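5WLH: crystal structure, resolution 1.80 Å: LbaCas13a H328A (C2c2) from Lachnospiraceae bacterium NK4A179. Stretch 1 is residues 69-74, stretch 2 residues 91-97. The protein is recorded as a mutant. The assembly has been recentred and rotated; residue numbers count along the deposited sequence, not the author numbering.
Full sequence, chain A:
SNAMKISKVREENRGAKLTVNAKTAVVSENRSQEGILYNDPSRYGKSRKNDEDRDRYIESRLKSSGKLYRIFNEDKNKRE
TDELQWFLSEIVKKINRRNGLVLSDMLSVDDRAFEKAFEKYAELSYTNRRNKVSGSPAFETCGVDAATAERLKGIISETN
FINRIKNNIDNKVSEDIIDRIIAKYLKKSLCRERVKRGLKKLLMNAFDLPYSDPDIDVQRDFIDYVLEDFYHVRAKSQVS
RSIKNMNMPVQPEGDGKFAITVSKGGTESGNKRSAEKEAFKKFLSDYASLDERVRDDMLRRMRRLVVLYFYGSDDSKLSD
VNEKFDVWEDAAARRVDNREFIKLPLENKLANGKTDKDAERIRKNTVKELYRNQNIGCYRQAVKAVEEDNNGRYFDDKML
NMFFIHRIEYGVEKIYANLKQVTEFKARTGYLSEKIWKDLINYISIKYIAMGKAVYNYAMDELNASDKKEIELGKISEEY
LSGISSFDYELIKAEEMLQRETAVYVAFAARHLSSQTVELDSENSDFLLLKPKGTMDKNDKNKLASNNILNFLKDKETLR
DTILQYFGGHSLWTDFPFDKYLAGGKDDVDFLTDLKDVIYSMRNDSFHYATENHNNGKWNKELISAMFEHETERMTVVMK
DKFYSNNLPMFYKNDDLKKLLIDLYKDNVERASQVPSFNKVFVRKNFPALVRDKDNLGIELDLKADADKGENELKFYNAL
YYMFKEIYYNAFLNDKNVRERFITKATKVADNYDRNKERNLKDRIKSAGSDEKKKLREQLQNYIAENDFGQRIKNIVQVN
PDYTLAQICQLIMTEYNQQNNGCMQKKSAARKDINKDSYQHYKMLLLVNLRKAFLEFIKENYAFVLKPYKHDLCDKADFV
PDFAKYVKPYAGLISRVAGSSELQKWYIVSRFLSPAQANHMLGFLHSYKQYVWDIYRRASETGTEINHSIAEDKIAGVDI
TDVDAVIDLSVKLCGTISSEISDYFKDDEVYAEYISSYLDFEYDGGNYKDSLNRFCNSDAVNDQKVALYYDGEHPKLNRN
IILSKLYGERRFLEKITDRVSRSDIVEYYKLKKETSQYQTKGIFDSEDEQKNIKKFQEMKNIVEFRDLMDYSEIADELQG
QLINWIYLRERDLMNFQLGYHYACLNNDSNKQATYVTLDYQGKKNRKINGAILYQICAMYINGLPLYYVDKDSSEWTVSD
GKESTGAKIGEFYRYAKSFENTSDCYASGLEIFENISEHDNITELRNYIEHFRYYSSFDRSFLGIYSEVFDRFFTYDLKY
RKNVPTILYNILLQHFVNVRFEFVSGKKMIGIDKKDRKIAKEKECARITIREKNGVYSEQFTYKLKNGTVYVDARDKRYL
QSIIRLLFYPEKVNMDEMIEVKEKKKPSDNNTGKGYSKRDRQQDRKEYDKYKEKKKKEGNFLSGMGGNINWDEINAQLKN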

# COMPACT_ATOMS: atom_id res chain seq x y z
N TYR A 69 21.39 27.15 15.19
CA TYR A 69 22.30 26.02 15.36
C TYR A 69 22.69 25.86 16.83
O TYR A 69 23.15 26.81 17.46
CB TYR A 69 23.54 26.23 14.49
CG TYR A 69 24.48 25.05 14.45
CD1 TYR A 69 25.37 24.81 15.48
CD2 TYR A 69 24.47 24.17 13.37
CE1 TYR A 69 26.23 23.73 15.45
CE2 TYR A 69 25.33 23.10 13.32
CZ TYR A 69 26.21 22.88 14.36
OH TYR A 69 27.06 21.80 14.31
N ARG A 70 22.49 24.66 17.35
CA ARG A 70 22.92 24.29 18.70
C ARG A 70 23.50 22.89 18.68
O ARG A 70 23.01 22.02 17.96
CB ARG A 70 21.76 24.35 19.71
CG ARG A 70 21.07 25.71 19.80
CD ARG A 70 21.86 26.64 20.70
NE ARG A 70 21.17 27.90 20.96
CZ ARG A 70 21.10 28.91 20.09
NH1 ARG A 70 21.66 28.79 18.89
NH2 ARG A 70 20.47 30.03 20.42
N ILE A 71 24.55 22.69 19.49
CA ILE A 71 25.20 21.38 19.58
C ILE A 71 24.21 20.33 20.07
O ILE A 71 24.22 19.18 19.60
CB ILE A 71 26.43 21.47 20.50
CG1 ILE A 71 27.46 22.44 19.93
CG2 ILE A 71 27.04 20.09 20.74
CD1 ILE A 71 27.90 22.12 18.54
N PHE A 72 23.33 20.70 20.99
CA PHE A 72 22.38 19.78 21.62
C PHE A 72 20.95 20.16 21.26
O PHE A 72 20.60 21.35 21.23
CB PHE A 72 22.55 19.79 23.14
CG PHE A 72 23.90 19.29 23.60
CD1 PHE A 72 24.23 17.95 23.46
CD2 PHE A 72 24.82 20.15 24.18
CE1 PHE A 72 25.47 17.47 23.89
CE2 PHE A 72 26.06 19.68 24.61
CZ PHE A 72 26.38 18.34 24.46
N ASN A 73 20.11 19.15 21.00
CA ASN A 73 18.71 19.33 20.64
C ASN A 73 17.86 19.61 21.88
O ASN A 73 18.36 19.82 22.99
CB ASN A 73 18.17 18.11 19.92
CG ASN A 73 18.81 17.90 18.57
OD1 ASN A 73 19.17 18.85 17.88
ND2 ASN A 73 18.98 16.63 18.19
N GLU A 74 16.54 19.56 21.70
CA GLU A 74 15.53 19.84 22.72
C GLU A 74 15.80 21.16 23.42
O GLU A 74 16.37 22.08 22.83
CB GLU A 74 15.45 18.71 23.75
CG GLU A 74 14.38 17.66 23.45
CD GLU A 74 12.97 18.17 23.66
OE1 GLU A 74 12.54 18.30 24.82
OE2 GLU A 74 12.28 18.45 22.65
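Stretch 2 91-97: IVKKINR

The most unusual feature of this contact is that its three direct hydrogen bonds all use a side chain on one stretch and a backbone carbonyl on the other. No backbone-to-backbone hydrogen bond joins the two. Stretch 1 has no regular helix or strand. Residues 91-96 are the last part of a helix that begins earlier in the chain; Arg-97 is the first residue after it to leave helical phi/psi.

The two segments run in roughly opposite senses, and obliquely. The CA atom of Arg-70 lies 6.3 Å from the CA atom of Asn-96, and the CA atom of Phe-72 lies 6.4 Å from the CA atom of Val-92. The start of stretch 1 therefore sits at the helix end. The CA atom of Glu-74 lies 7.8 Å from the CA atom of Lys-93, so the register does not keep stepping back. Within the helix, Asn-96 N bonds to Val-92 O at 3.0 Å, and Ile-95 N bonds to Ile-91 O at 3.1 Å.

Asn-96 is central and has the largest covered area of any residue here. Its CA-to-CB bond points toward stretch 1. Asn-96 ND2 donates to Phe-72 O at 2.8 Å, with an angle of 153°. On the other branch of the amide, Asn-96 OD1 accepts from a water at 2.7 Å. The same water accepts from Ile-71 N at 2.8 Å. The Asn-96 side chain thus serves the loop backbone at two successive residues, once directly and once through water.

Arg-70 approaches the helix end. Arg-70 NE donates to Asn-96 O at 2.9 Å, with an angle of 132°. Arg-70 NH1 turns back to its own stretch and donates to Tyr-69 O at 2.9 Å. The guanidinium thus links the end of the helix to the loop backbone.

Phe-72 supplies the apolar part. Its CA-to-CB bond points toward the helix, and chi1 is m. Phe-72 CB lies 3.6 Å from Val-92 CG1, and Phe-72 CE2 lies 4.1 Å from Ile-95 CD1. Val-92 and Ile-95 are three residues apart, close to one helical turn, so they lie on a similar side of the helix and both reach Phe-72.

At the far end of stretch 1, Lys-93 NZ donates to Glu-74 O at a short 2.6 Å. The Lys-93 CA-to-CB bond points sideways, but the end of the side chain comes nearer. The Glu-74 CA-to-CB bond points sideways and the end of the side chain leads away; the bond to Lys-93 uses the backbone O.

Asn-73 O is buried by the contact without a polar partner. Asn-73 O lies 3.4 Å from Val-92 CG1, a methyl group that cannot satisfy it.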

# COMPACT_ATOMS: atom_id res chain seq x y z
N ILE A 91 20.74 20.99 31.98
CA ILE A 91 22.12 21.23 31.58
C ILE A 91 22.19 21.62 30.11
O ILE A 91 22.87 22.58 29.73
CB ILE A 91 22.99 19.99 31.88
CG1 ILE A 91 23.12 19.79 33.38
CG2 ILE A 91 24.37 20.14 31.26
CD1 ILE A 91 23.68 21.00 34.10
N VAL A 92 21.47 20.88 29.26
CA VAL A 92 21.46 21.17 27.83
C VAL A 92 20.95 22.59 27.57
O VAL A 92 21.54 23.35 26.81
CB VAL A 92 20.62 20.12 27.08
CG1 VAL A 92 20.19 20.65 25.73
CG2 VAL A 92 21.41 18.83 26.92
N LYS A 93 19.85 22.96 28.24
CA LYS A 93 19.25 24.26 27.98
C LYS A 93 20.17 25.40 28.37
O LYS A 93 20.26 26.41 27.66
CB LYS A 93 17.91 24.37 28.71
CG LYS A 93 16.79 23.56 28.05
CD LYS A 93 16.52 24.05 26.63
CE LYS A 93 17.17 23.16 25.57
NZ LYS A 93 17.43 23.89 24.30
N LYS A 94 20.89 25.26 29.49
CA LYS A 94 21.83 26.30 29.90
C LYS A 94 22.98 26.42 28.91
O LYS A 94 23.45 27.53 28.62
CB LYS A 94 22.35 26.01 31.30
CG LYS A 94 21.29 26.15 32.39
CD LYS A 94 21.73 25.50 33.69
CE LYS A 94 20.93 26.03 34.88
NZ LYS A 94 21.36 27.40 35.29
N ILE A 95 23.46 25.29 28.37
CA ILE A 95 24.51 25.33 27.37
C ILE A 95 24.02 26.05 26.11
O ILE A 95 24.79 26.76 25.45
CB ILE A 95 25.00 23.91 27.05
CG1 ILE A 95 25.68 23.30 28.27
CG2 ILE A 95 25.93 23.90 25.84
CD1 ILE A 95 26.21 21.90 28.04
N ASN A 96 22.74 25.89 25.78
CA ASN A 96 22.17 26.47 24.56
C ASN A 96 21.66 27.89 24.75
O ASN A 96 21.46 28.59 23.76
CB ASN A 96 21.02 25.59 24.05
CG ASN A 96 21.51 24.36 23.31
OD1 ASN A 96 22.70 24.24 22.98
ND2 ASN A 96 20.60 23.44 23.02
N ARG A 97 21.44 28.33 26.00
CA ARG A 97 20.98 29.69 26.25
C ARG A 97 22.05 30.70 25.85
O ARG A 97 23.21 30.36 25.61
CB ARG A 97 20.60 29.87 27.72
CG ARG A 97 19.22 29.35 28.10
CD ARG A 97 18.62 30.12 29.27
NE ARG A 97 17.60 31.08 28.85
CZ ARG A 97 17.84 32.35 28.54
NH1 ARG A 97 19.07 32.84 28.61
NH2 ARG A 97 16.84 33.14 28.17
O HOH W 1 24.97 24.56 21.59